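Local coordinates for protein enoyl-CoA hydratase (Mycobacterium avium, PDB 3OC7) that probably catalyses the reversible hydration of enoyl-CoA thioesters in fatty acid metabolism, as a member of the crotonase family, at residues 22-33 and 59-70; 101-111 and 219-230. One frame throughout, in Å; residues are numbered along the deposited sequence. Where two conformers were deposited one is given.

Contact 1 (22-33 and 59-70); sequences ARLTLNSPHNRN and VVLAHTGGTFCA
The guanidinium of R23 carries V60 CG1 over the centre of one face, 4.2 Å above the plane, and A62 CB meets NH1 obliquely. On the R32 guanidinium, T67 CG2 lies over one face, offset toward the rim, while NE and NH2 both reach T67 OG1 through weak, bent bonds, NH2 at 2.9 Å. A bend at chi3 (70°) folds the R32 chain back over T67 and brings NH1 within 3.4 Å of A70 CB. On the F68 ring, L26 CD1 covers one face and H63 CD2 sits at the edge, in plane; F68 CA in turn lies over the centre of one H63 ring face.

Strands 22-26 and 59-63 pair in parallel, first and last strands of a beta-alpha-beta unit whose helix 37-52 packs on A22, L24 and V59, in the ClpP/crotonase fold. Five backbone bonds cross, donated in turn by V60, L24, A62 and L26, and finally by T64 N to L26 O.

Past the strands, side chains take over. T64 OG1 donates to N27 OD1 at 2.9 Å; chi1 of 63° tucks that hydroxyl between the T64 backbone N and carbonyl, turned to N27. The N33 amide plugs the turn 64-68: ND2 donates to T67 O at 3.0 Å and to T64 O at 3.2 Å, the latter in the amide plane, while OD1 takes the S28 N-H at 2.9 Å. T64 O is gripped from opposite faces by N33 ND2 and H63 ND1, and H63 NE2 bonds the backbone N of D116. N33 O is buried, with C69 SG 3.4 Å away.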
loop_
_atom_site.group_PDB
_atom_site.type_symbol
_atom_site.label_atom_id
_atom_site.label_comp_id
_atom_site.label_asym_id
_atom_site.label_seq_id
_atom_site.Cartn_x
_atom_site.Cartn_y
_atom_site.Cartn_z
ATOM N N ALA A 22 1.744 -0.984 30.854
ATOM C CA ALA A 22 3.066 -0.500 31.278
ATOM C C ALA A 22 3.527 0.681 30.409
ATOM O O ALA A 22 3.395 0.623 29.184
ATOM C CB ALA A 22 4.108 -1.642 31.250
ATOM N N ARG A 23 4.047 1.745 31.031
ATOM C CA ARG A 23 4.585 2.929 30.325
ATOM C C ARG A 23 6.114 2.954 30.403
ATOM O O ARG A 23 6.673 2.940 31.516
ATOM C CB ARG A 23 3.984 4.221 30.903
ATOM C CG ARG A 23 4.371 5.532 30.197
ATOM C CD ARG A 23 3.630 6.736 30.793
ATOM N NE ARG A 23 2.280 6.862 30.239
ATOM C CZ ARG A 23 1.887 7.821 29.399
ATOM N NH1 ARG A 23 2.729 8.776 29.023
ATOM N NH2 ARG A 23 0.643 7.828 28.937
ATOM N N LEU A 24 6.778 2.958 29.239
ATOM C CA LEU A 24 8.238 3.110 29.124
ATOM C C LEU A 24 8.557 4.513 28.610
ATOM O O LEU A 24 8.205 4.846 27.459
ATOM C CB LEU A 24 8.834 2.048 28.168
ATOM C CG LEU A 24 8.563 0.561 28.438
ATOM C CD1 LEU A 24 9.158 -0.354 27.377
ATOM C CD2 LEU A 24 9.041 0.113 29.832
ATOM N N THR A 25 9.194 5.349 29.436
ATOM C CA THR A 25 9.455 6.752 29.057
ATOM C C THR A 25 10.937 7.010 28.770
ATOM O O THR A 25 11.791 6.861 29.663
ATOM C CB THR A 25 8.975 7.772 30.165
ATOM O OG1 THR A 25 7.614 7.488 30.534
ATOM C CG2 THR A 25 9.115 9.265 29.713
ATOM N N LEU A 26 11.241 7.428 27.539
ATOM C CA LEU A 26 12.603 7.893 27.182
ATOM C C LEU A 26 12.918 9.194 27.954
ATOM O O LEU A 26 12.179 10.176 27.834
ATOM C CB LEU A 26 12.751 8.107 25.660
ATOM C CG LEU A 26 12.366 6.976 24.694
ATOM C CD1 LEU A 26 12.380 7.445 23.247
ATOM C CD2 LEU A 26 13.277 5.777 24.865
ATOM N N ASN A 27 14.000 9.191 28.741
ATOM C CA ASN A 27 14.327 10.304 29.683
ATOM C C ASN A 27 15.844 10.589 29.761
ATOM O O ASN A 27 16.491 10.394 30.815
ATOM C CB ASN A 27 13.730 10.006 31.078
ATOM C CG ASN A 27 13.806 11.200 32.041
ATOM O OD1 ASN A 27 13.713 12.376 31.649
ATOM N ND2 ASN A 27 13.939 10.889 33.330
ATOM N N SER A 28 16.395 11.019 28.627
ATOM C CA SER A 28 17.829 11.295 28.459
ATOM C C SER A 28 17.986 12.743 27.914
ATOM O O SER A 28 18.421 12.937 26.782
ATOM C CB SER A 28 18.461 10.224 27.519
ATOM O OG SER A 28 19.861 10.394 27.325
ATOM N N PRO A 29 17.624 13.774 28.726
ATOM C CA PRO A 29 17.614 15.159 28.214
ATOM C C PRO A 29 18.958 15.746 27.729
ATOM O O PRO A 29 18.956 16.584 26.805
ATOM C CB PRO A 29 17.063 15.972 29.396
ATOM C CG PRO A 29 17.311 15.131 30.604
ATOM C CD PRO A 29 17.161 13.706 30.125
ATOM N N HIS A 30 20.077 15.286 28.299
ATOM C CA HIS A 30 21.423 15.779 27.928
ATOM C C HIS A 30 21.783 15.620 26.441
ATOM O O HIS A 30 22.514 16.446 25.884
ATOM C CB HIS A 30 22.523 15.200 28.847
ATOM C CG HIS A 30 22.873 13.764 28.579
ATOM N ND1 HIS A 30 22.021 12.719 28.867
ATOM C CD2 HIS A 30 24.002 13.198 28.084
ATOM C CE1 HIS A 30 22.600 11.575 28.547
ATOM N NE2 HIS A 30 23.802 11.838 28.067
ATOM N N ASN A 31 21.247 14.588 25.791
ATOM C CA ASN A 31 21.488 14.396 24.355
ATOM C C ASN A 31 20.214 14.256 23.496
ATOM O O ASN A 31 20.234 13.610 22.444
ATOM C CB ASN A 31 22.473 13.232 24.106
ATOM C CG ASN A 31 21.995 11.907 24.688
ATOM O OD1 ASN A 31 22.777 10.950 24.818
ATOM N ND2 ASN A 31 20.711 11.831 25.027
ATOM N N ARG A 32 19.121 14.877 23.947
ATOM C CA ARG A 32 17.835 14.850 23.225
ATOM C C ARG A 32 17.303 13.433 22.949
ATOM O O ARG A 32 16.808 13.146 21.849
ATOM C CB ARG A 32 17.911 15.673 21.913
ATOM C CG ARG A 32 18.165 17.171 22.117
ATOM C CD ARG A 32 18.445 17.933 20.807
ATOM N NE ARG A 32 17.260 18.049 19.949
ATOM C CZ ARG A 32 17.204 17.669 18.670
ATOM N NH1 ARG A 32 18.278 17.166 18.068
ATOM N NH2 ARG A 32 16.077 17.818 17.982
ATOM N N ASN A 33 17.400 12.558 23.953
ATOM C CA ASN A 33 16.934 11.166 23.853
ATOM C C ASN A 33 17.627 10.350 22.744
ATOM O O ASN A 33 16.986 9.543 22.043
ATOM C CB ASN A 33 15.392 11.107 23.735
ATOM C CG ASN A 33 14.666 11.666 24.975
ATOM O OD1 ASN A 33 15.170 11.600 26.101
ATOM N ND2 ASN A 33 13.446 12.177 24.771
ATOM N N VAL A 59 1.661 -1.932 25.956
ATOM C CA VAL A 59 2.744 -0.980 26.315
ATOM C C VAL A 59 2.609 0.381 25.624
ATOM O O VAL A 59 2.281 0.425 24.424
ATOM C CB VAL A 59 4.129 -1.569 25.879
ATOM C CG1 VAL A 59 5.290 -0.556 26.062
ATOM C CG2 VAL A 59 4.435 -2.854 26.629
ATOM N N VAL A 60 2.863 1.485 26.349
ATOM C CA VAL A 60 3.015 2.832 25.749
ATOM C C VAL A 60 4.490 3.264 25.772
ATOM O O VAL A 60 5.129 3.214 26.841
ATOM C CB VAL A 60 2.128 3.901 26.471
ATOM C CG1 VAL A 60 2.388 5.337 25.917
ATOM C CG2 VAL A 60 0.635 3.517 26.408
ATOM N N LEU A 61 5.033 3.656 24.607
ATOM C CA LEU A 61 6.391 4.207 24.501
ATOM C C LEU A 61 6.292 5.746 24.416
ATOM O O LEU A 61 5.902 6.286 23.360
ATOM C CB LEU A 61 7.127 3.624 23.277
ATOM C CG LEU A 61 8.578 4.054 22.977
ATOM C CD1 LEU A 61 9.566 3.756 24.136
ATOM C CD2 LEU A 61 9.096 3.434 21.651
ATOM N N ALA A 62 6.662 6.437 25.513
ATOM C CA ALA A 62 6.518 7.894 25.704
ATOM C C ALA A 62 7.893 8.591 25.810
ATOM O O ALA A 62 8.937 7.918 25.737
ATOM C CB ALA A 62 5.657 8.165 26.955
ATOM N N HIS A 63 7.901 9.929 25.953
ATOM C CA HIS A 63 9.169 10.702 26.097
ATOM C C HIS A 63 8.995 11.946 26.977
ATOM O O HIS A 63 7.873 12.476 27.096
ATOM C CB HIS A 63 9.776 11.101 24.725
ATOM C CG HIS A 63 8.991 12.151 23.986
ATOM N ND1 HIS A 63 9.352 13.485 23.953
ATOM C CD2 HIS A 63 7.872 12.051 23.224
ATOM C CE1 HIS A 63 8.483 14.159 23.216
ATOM N NE2 HIS A 63 7.568 13.313 22.769
ATOM N N THR A 64 10.102 12.372 27.605
ATOM C CA THR A 64 10.212 13.722 28.190
ATOM C C THR A 64 10.869 14.657 27.167
ATOM O O THR A 64 11.451 14.203 26.172
ATOM C CB THR A 64 11.015 13.740 29.537
ATOM O OG1 THR A 64 12.366 13.325 29.311
ATOM C CG2 THR A 64 10.362 12.859 30.600
ATOM N N GLY A 65 10.772 15.962 27.414
ATOM C CA GLY A 65 11.407 16.980 26.559
ATOM C C GLY A 65 10.765 17.270 25.198
ATOM O O GLY A 65 9.752 16.672 24.846
ATOM N N GLY A 66 11.377 18.179 24.434
ATOM C CA GLY A 66 10.843 18.642 23.146
ATOM C C GLY A 66 11.202 17.800 21.927
ATOM O O GLY A 66 10.739 18.097 20.813
ATOM N N THR A 67 12.037 16.774 22.132
ATOM C CA THR A 67 12.460 15.833 21.076
ATOM C C THR A 67 12.092 14.392 21.499
ATOM O O THR A 67 12.471 13.925 22.596
ATOM C CB THR A 67 14.001 15.969 20.777
ATOM O OG1 THR A 67 14.282 17.263 20.236
ATOM C CG2 THR A 67 14.517 14.893 19.789
ATOM N N PHE A 68 11.354 13.682 20.634
ATOM C CA PHE A 68 11.069 12.240 20.847
ATOM C C PHE A 68 12.369 11.423 20.810
ATOM O O PHE A 68 12.694 10.717 21.794
ATOM C CB PHE A 68 10.020 11.709 19.824
ATOM C CG PHE A 68 9.817 10.186 19.857
ATOM C CD1 PHE A 68 10.414 9.372 18.885
ATOM C CD2 PHE A 68 9.039 9.572 20.849
ATOM C CE1 PHE A 68 10.250 7.982 18.891
ATOM C CE2 PHE A 68 8.854 8.160 20.861
ATOM C CZ PHE A 68 9.479 7.370 19.870
ATOM N N CYS A 69 13.107 11.548 19.697
ATOM C CA CYS A 69 14.414 10.888 19.468
ATOM C C CYS A 69 15.068 11.430 18.196
ATOM O O CYS A 69 14.463 11.405 17.130
ATOM C CB CYS A 69 14.264 9.352 19.357
ATOM S SG CYS A 69 15.812 8.406 19.030
ATOM N N ALA A 70 16.321 11.886 18.302
ATOM C CA ALA A 70 16.997 12.497 17.144
ATOM C C ALA A 70 18.069 11.620 16.492
ATOM O O ALA A 70 18.810 12.089 15.612
ATOM C CB ALA A 70 17.571 13.854 17.501
HETATM O O HOH W 1 18.462 12.506 20.042
HETATM O O HOH W 2 14.584 14.162 27.334
#

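Contact 2 (101-111 and 219-230); sequences MRAIVESRLPV and KALTTAAVLERF. With EDO (1,2-ethanediol), chain B; EDO (1,2-ethanediol), chain C.
K219 reaches the end of helix 101-106 with its whole chain extended, CG anti to the backbone N (chi1 174°), and its NZ donates to I104 O at 3.0 Å and to L109 O at 2.9 Å. CE passes both V105 O and S107 O (3.3 Å from the latter), threading among carbonyls at the helix end and in the turn after it. Next along the interface, V105 CG1 packs on T223 CB and L227 CD2, both at 3.8 Å. Beyond it, M101 CB meets the edge of the F230 ring in plane, at 3.9 Å from CZ. R102 CB lies by F230 CE2 and NH1 by F230 CB, the side chains running in opposite directions with planes 68° apart.

This is antiparallel helix packing, the short axes at 154° and 10.7 Å apart, between helix 86-106 and the long helix 212-245 of the crotonase fold.

Further out, a water joins V105 O to T223 OG1. R102 NE donates to E106 OE2 at 3.0 Å in a salt bridge, from above the carboxylate plane; NH2 makes another with D231. D131 salt-bridges K219 NZ and accepts from V111 N; S107 OG accepts from L109 N, an ST turn. L173 of the second subunit packs on K219 and P110.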
loop_
_atom_site.group_PDB
_atom_site.type_symbol
_atom_site.label_atom_id
_atom_site.label_comp_id
_atom_site.label_asym_id
_atom_site.label_seq_id
_atom_site.Cartn_x
_atom_site.Cartn_y
_atom_site.Cartn_z
ATOM N N MET A 101 14.581 -2.717 17.052
ATOM C CA MET A 101 13.337 -2.740 16.261
ATOM C C MET A 101 12.687 -4.123 16.238
ATOM O O MET A 101 11.461 -4.260 16.429
ATOM C CB MET A 101 13.589 -2.234 14.826
ATOM C CG MET A 101 14.001 -0.733 14.719
ATOM S SD MET A 101 14.031 -0.137 12.993
ATOM C CE MET A 101 15.233 -1.290 12.265
ATOM N N ARG A 102 13.500 -5.157 16.040
ATOM C CA ARG A 102 13.015 -6.546 16.008
ATOM C C ARG A 102 12.376 -7.014 17.350
ATOM O O ARG A 102 11.369 -7.744 17.336
ATOM C CB ARG A 102 14.115 -7.527 15.527
ATOM C CG ARG A 102 13.578 -8.930 15.183
ATOM C CD ARG A 102 14.558 -9.850 14.422
ATOM N NE ARG A 102 13.845 -11.055 13.962
ATOM C CZ ARG A 102 14.113 -11.747 12.861
ATOM N NH1 ARG A 102 15.117 -11.402 12.048
ATOM N NH2 ARG A 102 13.368 -12.816 12.577
ATOM N N ALA A 103 12.938 -6.577 18.485
ATOM C CA ALA A 103 12.370 -6.881 19.817
ATOM C C ALA A 103 10.944 -6.314 19.975
ATOM O O ALA A 103 10.044 -6.985 20.502
ATOM C CB ALA A 103 13.282 -6.379 20.955
ATOM N N ILE A 104 10.732 -5.082 19.487
ATOM C CA ILE A 104 9.398 -4.449 19.520
ATOM C C ILE A 104 8.425 -5.255 18.620
ATOM O O ILE A 104 7.307 -5.608 19.038
ATOM C CB ILE A 104 9.461 -2.935 19.085
ATOM C CG1 ILE A 104 10.252 -2.093 20.103
ATOM C CG2 ILE A 104 8.040 -2.354 18.858
ATOM C CD1 ILE A 104 10.605 -0.708 19.608
ATOM N N VAL A 105 8.850 -5.567 17.391
ATOM C CA VAL A 105 8.012 -6.305 16.425
ATOM C C VAL A 105 7.644 -7.744 16.895
ATOM O O VAL A 105 6.499 -8.201 16.649
ATOM C CB VAL A 105 8.644 -6.285 14.992
ATOM C CG1 VAL A 105 7.796 -7.073 13.997
ATOM C CG2 VAL A 105 8.778 -4.862 14.476
ATOM N N GLU A 106 8.567 -8.430 17.589
ATOM C CA GLU A 106 8.364 -9.829 18.057
ATOM C C GLU A 106 7.502 -9.969 19.333
ATOM O O GLU A 106 7.065 -11.080 19.664
ATOM C CB GLU A 106 9.718 -10.559 18.270
ATOM C CG GLU A 106 10.444 -10.934 16.963
ATOM C CD GLU A 106 11.808 -11.620 17.184
ATOM O OE1 GLU A 106 12.403 -11.445 18.261
ATOM O OE2 GLU A 106 12.296 -12.309 16.264
ATOM N N SER A 107 7.312 -8.876 20.081
ATOM C CA SER A 107 6.641 -8.946 21.412
ATOM C C SER A 107 5.194 -9.490 21.353
ATOM O O SER A 107 4.463 -9.191 20.411
ATOM C CB SER A 107 6.629 -7.548 22.056
ATOM O OG SER A 107 6.036 -7.544 23.366
ATOM N N ARG A 108 4.783 -10.267 22.361
ATOM C CA ARG A 108 3.363 -10.679 22.543
ATOM C C ARG A 108 2.425 -9.480 22.728
ATOM O O ARG A 108 1.212 -9.600 22.523
ATOM C CB ARG A 108 3.190 -11.669 23.730
ATOM C CG ARG A 108 3.204 -11.013 25.135
ATOM C CD ARG A 108 2.885 -11.982 26.318
ATOM N NE ARG A 108 2.916 -11.311 27.631
ATOM C CZ ARG A 108 1.888 -10.684 28.202
ATOM N NH1 ARG A 108 0.718 -10.584 27.574
ATOM N NH2 ARG A 108 2.035 -10.132 29.408
ATOM N N LEU A 109 2.998 -8.345 23.151
ATOM C CA LEU A 109 2.249 -7.122 23.517
ATOM C C LEU A 109 2.141 -6.116 22.360
ATOM O O LEU A 109 3.166 -5.792 21.726
ATOM C CB LEU A 109 2.942 -6.417 24.701
ATOM C CG LEU A 109 3.093 -7.164 26.027
ATOM C CD1 LEU A 109 4.056 -6.436 26.965
ATOM C CD2 LEU A 109 1.732 -7.350 26.683
ATOM N N PRO A 110 0.918 -5.597 22.087
ATOM C CA PRO A 110 0.817 -4.373 21.269
ATOM C C PRO A 110 1.623 -3.200 21.892
ATOM O O PRO A 110 1.565 -2.988 23.133
ATOM C CB PRO A 110 -0.700 -4.071 21.277
ATOM C CG PRO A 110 -1.371 -5.427 21.539
ATOM C CD PRO A 110 -0.414 -6.076 22.537
ATOM N N VAL A 111 2.382 -2.472 21.056
ATOM C CA VAL A 111 3.200 -1.304 21.486
ATOM C C VAL A 111 2.727 -0.019 20.759
ATOM O O VAL A 111 2.679 0.027 19.504
ATOM C CB VAL A 111 4.729 -1.544 21.255
ATOM C CG1 VAL A 111 5.538 -0.378 21.849
ATOM C CG2 VAL A 111 5.198 -2.873 21.848
ATOM N N LYS A 219 -1.863 -9.596 16.490
ATOM C CA LYS A 219 -0.600 -8.901 16.145
ATOM C C LYS A 219 0.300 -9.712 15.170
ATOM O O LYS A 219 0.783 -9.169 14.147
ATOM C CB LYS A 219 0.184 -8.513 17.410
ATOM C CG LYS A 219 1.578 -7.911 17.145
ATOM C CD LYS A 219 2.240 -7.233 18.364
ATOM C CE LYS A 219 3.709 -6.919 18.069
ATOM N NZ LYS A 219 4.306 -5.934 19.036
ATOM N N ALA A 220 0.532 -10.995 15.475
ATOM C CA ALA A 220 1.410 -11.842 14.653
ATOM C C ALA A 220 0.956 -11.940 13.172
ATOM O O ALA A 220 1.791 -12.003 12.252
ATOM C CB ALA A 220 1.565 -13.231 15.270
ATOM N N LEU A 221 -0.357 -11.911 12.933
ATOM C CA LEU A 221 -0.840 -11.893 11.529
ATOM C C LEU A 221 -0.289 -10.678 10.739
ATOM O O LEU A 221 0.101 -10.800 9.554
ATOM C CB LEU A 221 -2.373 -11.935 11.463
ATOM C CG LEU A 221 -3.065 -13.205 11.987
ATOM C CD1 LEU A 221 -4.516 -12.904 12.322
ATOM C CD2 LEU A 221 -2.967 -14.345 10.964
ATOM N N THR A 222 -0.224 -9.523 11.420
ATOM C CA THR A 222 0.215 -8.241 10.823
ATOM C C THR A 222 1.742 -8.053 10.757
ATOM O O THR A 222 2.214 -7.199 9.984
ATOM C CB THR A 222 -0.445 -6.987 11.512
ATOM O OG1 THR A 222 0.125 -6.753 12.819
ATOM C CG2 THR A 222 -1.989 -7.144 11.602
ATOM N N THR A 223 2.505 -8.844 11.525
ATOM C CA THR A 223 3.984 -8.709 11.571
ATOM C C THR A 223 4.783 -9.743 10.762
ATOM O O THR A 223 5.995 -9.566 10.582
ATOM C CB THR A 223 4.531 -8.774 13.030
ATOM O OG1 THR A 223 4.202 -10.051 13.602
ATOM C CG2 THR A 223 3.986 -7.631 13.900
ATOM N N ALA A 224 4.120 -10.795 10.270
ATOM C CA ALA A 224 4.796 -11.886 9.546
ATOM C C ALA A 224 5.636 -11.401 8.359
ATOM O O ALA A 224 6.810 -11.788 8.220
ATOM C CB ALA A 224 3.780 -12.960 9.100
ATOM N N ALA A 225 5.059 -10.529 7.526
ATOM C CA ALA A 225 5.781 -9.989 6.347
ATOM C C ALA A 225 6.974 -9.089 6.722
ATOM O O ALA A 225 8.021 -9.107 6.044
ATOM C CB ALA A 225 4.827 -9.243 5.398
ATOM N N VAL A 226 6.824 -8.312 7.796
ATOM C CA VAL A 226 7.908 -7.469 8.330
ATOM C C VAL A 226 9.110 -8.313 8.808
ATOM O O VAL A 226 10.266 -8.020 8.445
ATOM C CB VAL A 226 7.402 -6.507 9.462
ATOM C CG1 VAL A 226 8.546 -5.668 10.051
ATOM C CG2 VAL A 226 6.300 -5.570 8.920
ATOM N N LEU A 227 8.853 -9.382 9.565
ATOM C CA LEU A 227 9.940 -10.238 10.054
ATOM C C LEU A 227 10.698 -10.969 8.909
ATOM O O LEU A 227 11.929 -11.177 8.999
ATOM C CB LEU A 227 9.418 -11.199 11.131
ATOM C CG LEU A 227 8.954 -10.498 12.425
ATOM C CD1 LEU A 227 8.149 -11.436 13.335
ATOM C CD2 LEU A 227 10.148 -9.895 13.159
ATOM N N GLU A 228 9.977 -11.304 7.831
ATOM C CA GLU A 228 10.592 -11.902 6.634
ATOM C C GLU A 228 11.592 -10.955 5.976
ATOM O O GLU A 228 12.657 -11.406 5.489
ATOM C CB GLU A 228 9.535 -12.310 5.600
ATOM C CG GLU A 228 8.663 -13.483 5.991
ATOM C CD GLU A 228 7.526 -13.714 5.001
ATOM O OE1 GLU A 228 7.791 -13.777 3.777
ATOM O OE2 GLU A 228 6.362 -13.828 5.443
ATOM N N ARG A 229 11.270 -9.657 5.967
ATOM C CA ARG A 229 12.156 -8.609 5.412
ATOM C C ARG A 229 13.452 -8.465 6.239
ATOM O O ARG A 229 14.551 -8.355 5.662
ATOM C CB ARG A 229 11.397 -7.264 5.270
ATOM C CG ARG A 229 12.195 -6.125 4.622
ATOM C CD ARG A 229 11.462 -4.776 4.646
ATOM N NE ARG A 229 10.276 -4.756 3.780
ATOM C CZ ARG A 229 10.229 -4.235 2.556
ATOM N NH1 ARG A 229 11.304 -3.676 2.013
ATOM N NH2 ARG A 229 9.087 -4.271 1.876
ATOM N N PHE A 230 13.331 -8.487 7.574
ATOM C CA PHE A 230 14.501 -8.529 8.475
ATOM C C PHE A 230 15.403 -9.744 8.148
ATOM O O PHE A 230 16.628 -9.598 8.016
ATOM C CB PHE A 230 14.079 -8.599 9.965
ATOM C CG PHE A 230 13.740 -7.254 10.625
ATOM C CD1 PHE A 230 12.551 -6.586 10.346
ATOM C CD2 PHE A 230 14.603 -6.707 11.606
ATOM C CE1 PHE A 230 12.227 -5.371 11.003
ATOM C CE2 PHE A 230 14.298 -5.495 12.278
ATOM C CZ PHE A 230 13.100 -4.825 11.978
HETATM C C1 EDO B . -1.154 -14.217 6.276
HETATM O O1 EDO B . -1.259 -14.143 4.849
HETATM C C2 EDO B . -0.036 -13.309 6.773
HETATM O O2 EDO B . 0.021 -13.433 8.201
HETATM C C1 EDO C . 15.155 -3.006 2.026
HETATM O O1 EDO C . 14.242 -3.829 2.762
HETATM C C2 EDO C . 14.656 -2.801 0.602
HETATM O O2 EDO C . 15.614 -1.978 -0.079
HETATM O O HOH W 3 4.894 -10.491 16.354
#

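Overall arrangement
Both contacts are largely buried, but they lie on opposite sides of the chain's centre, with their own centres about 22 Å apart. Contact 1 belongs to the sheet: regular backbone bonding, then mostly amide, hydroxyl and imidazole groups fixing the loops beyond the strands, with an arginine weakly bonded at the rim. Contact 2 is helix packing, where apolar side chains fill the middle and charged ones, lysine at one end and arginine at the other, do the polar work; it also lies beside a neighbouring subunit, whereas no other chain of the assembly touches contact 1. The two meet where V59 N lies 3.0 Å from P110 O, a probable hydrogen bond, and V59 packs on L109. Helix 37-52 touches side chains of both.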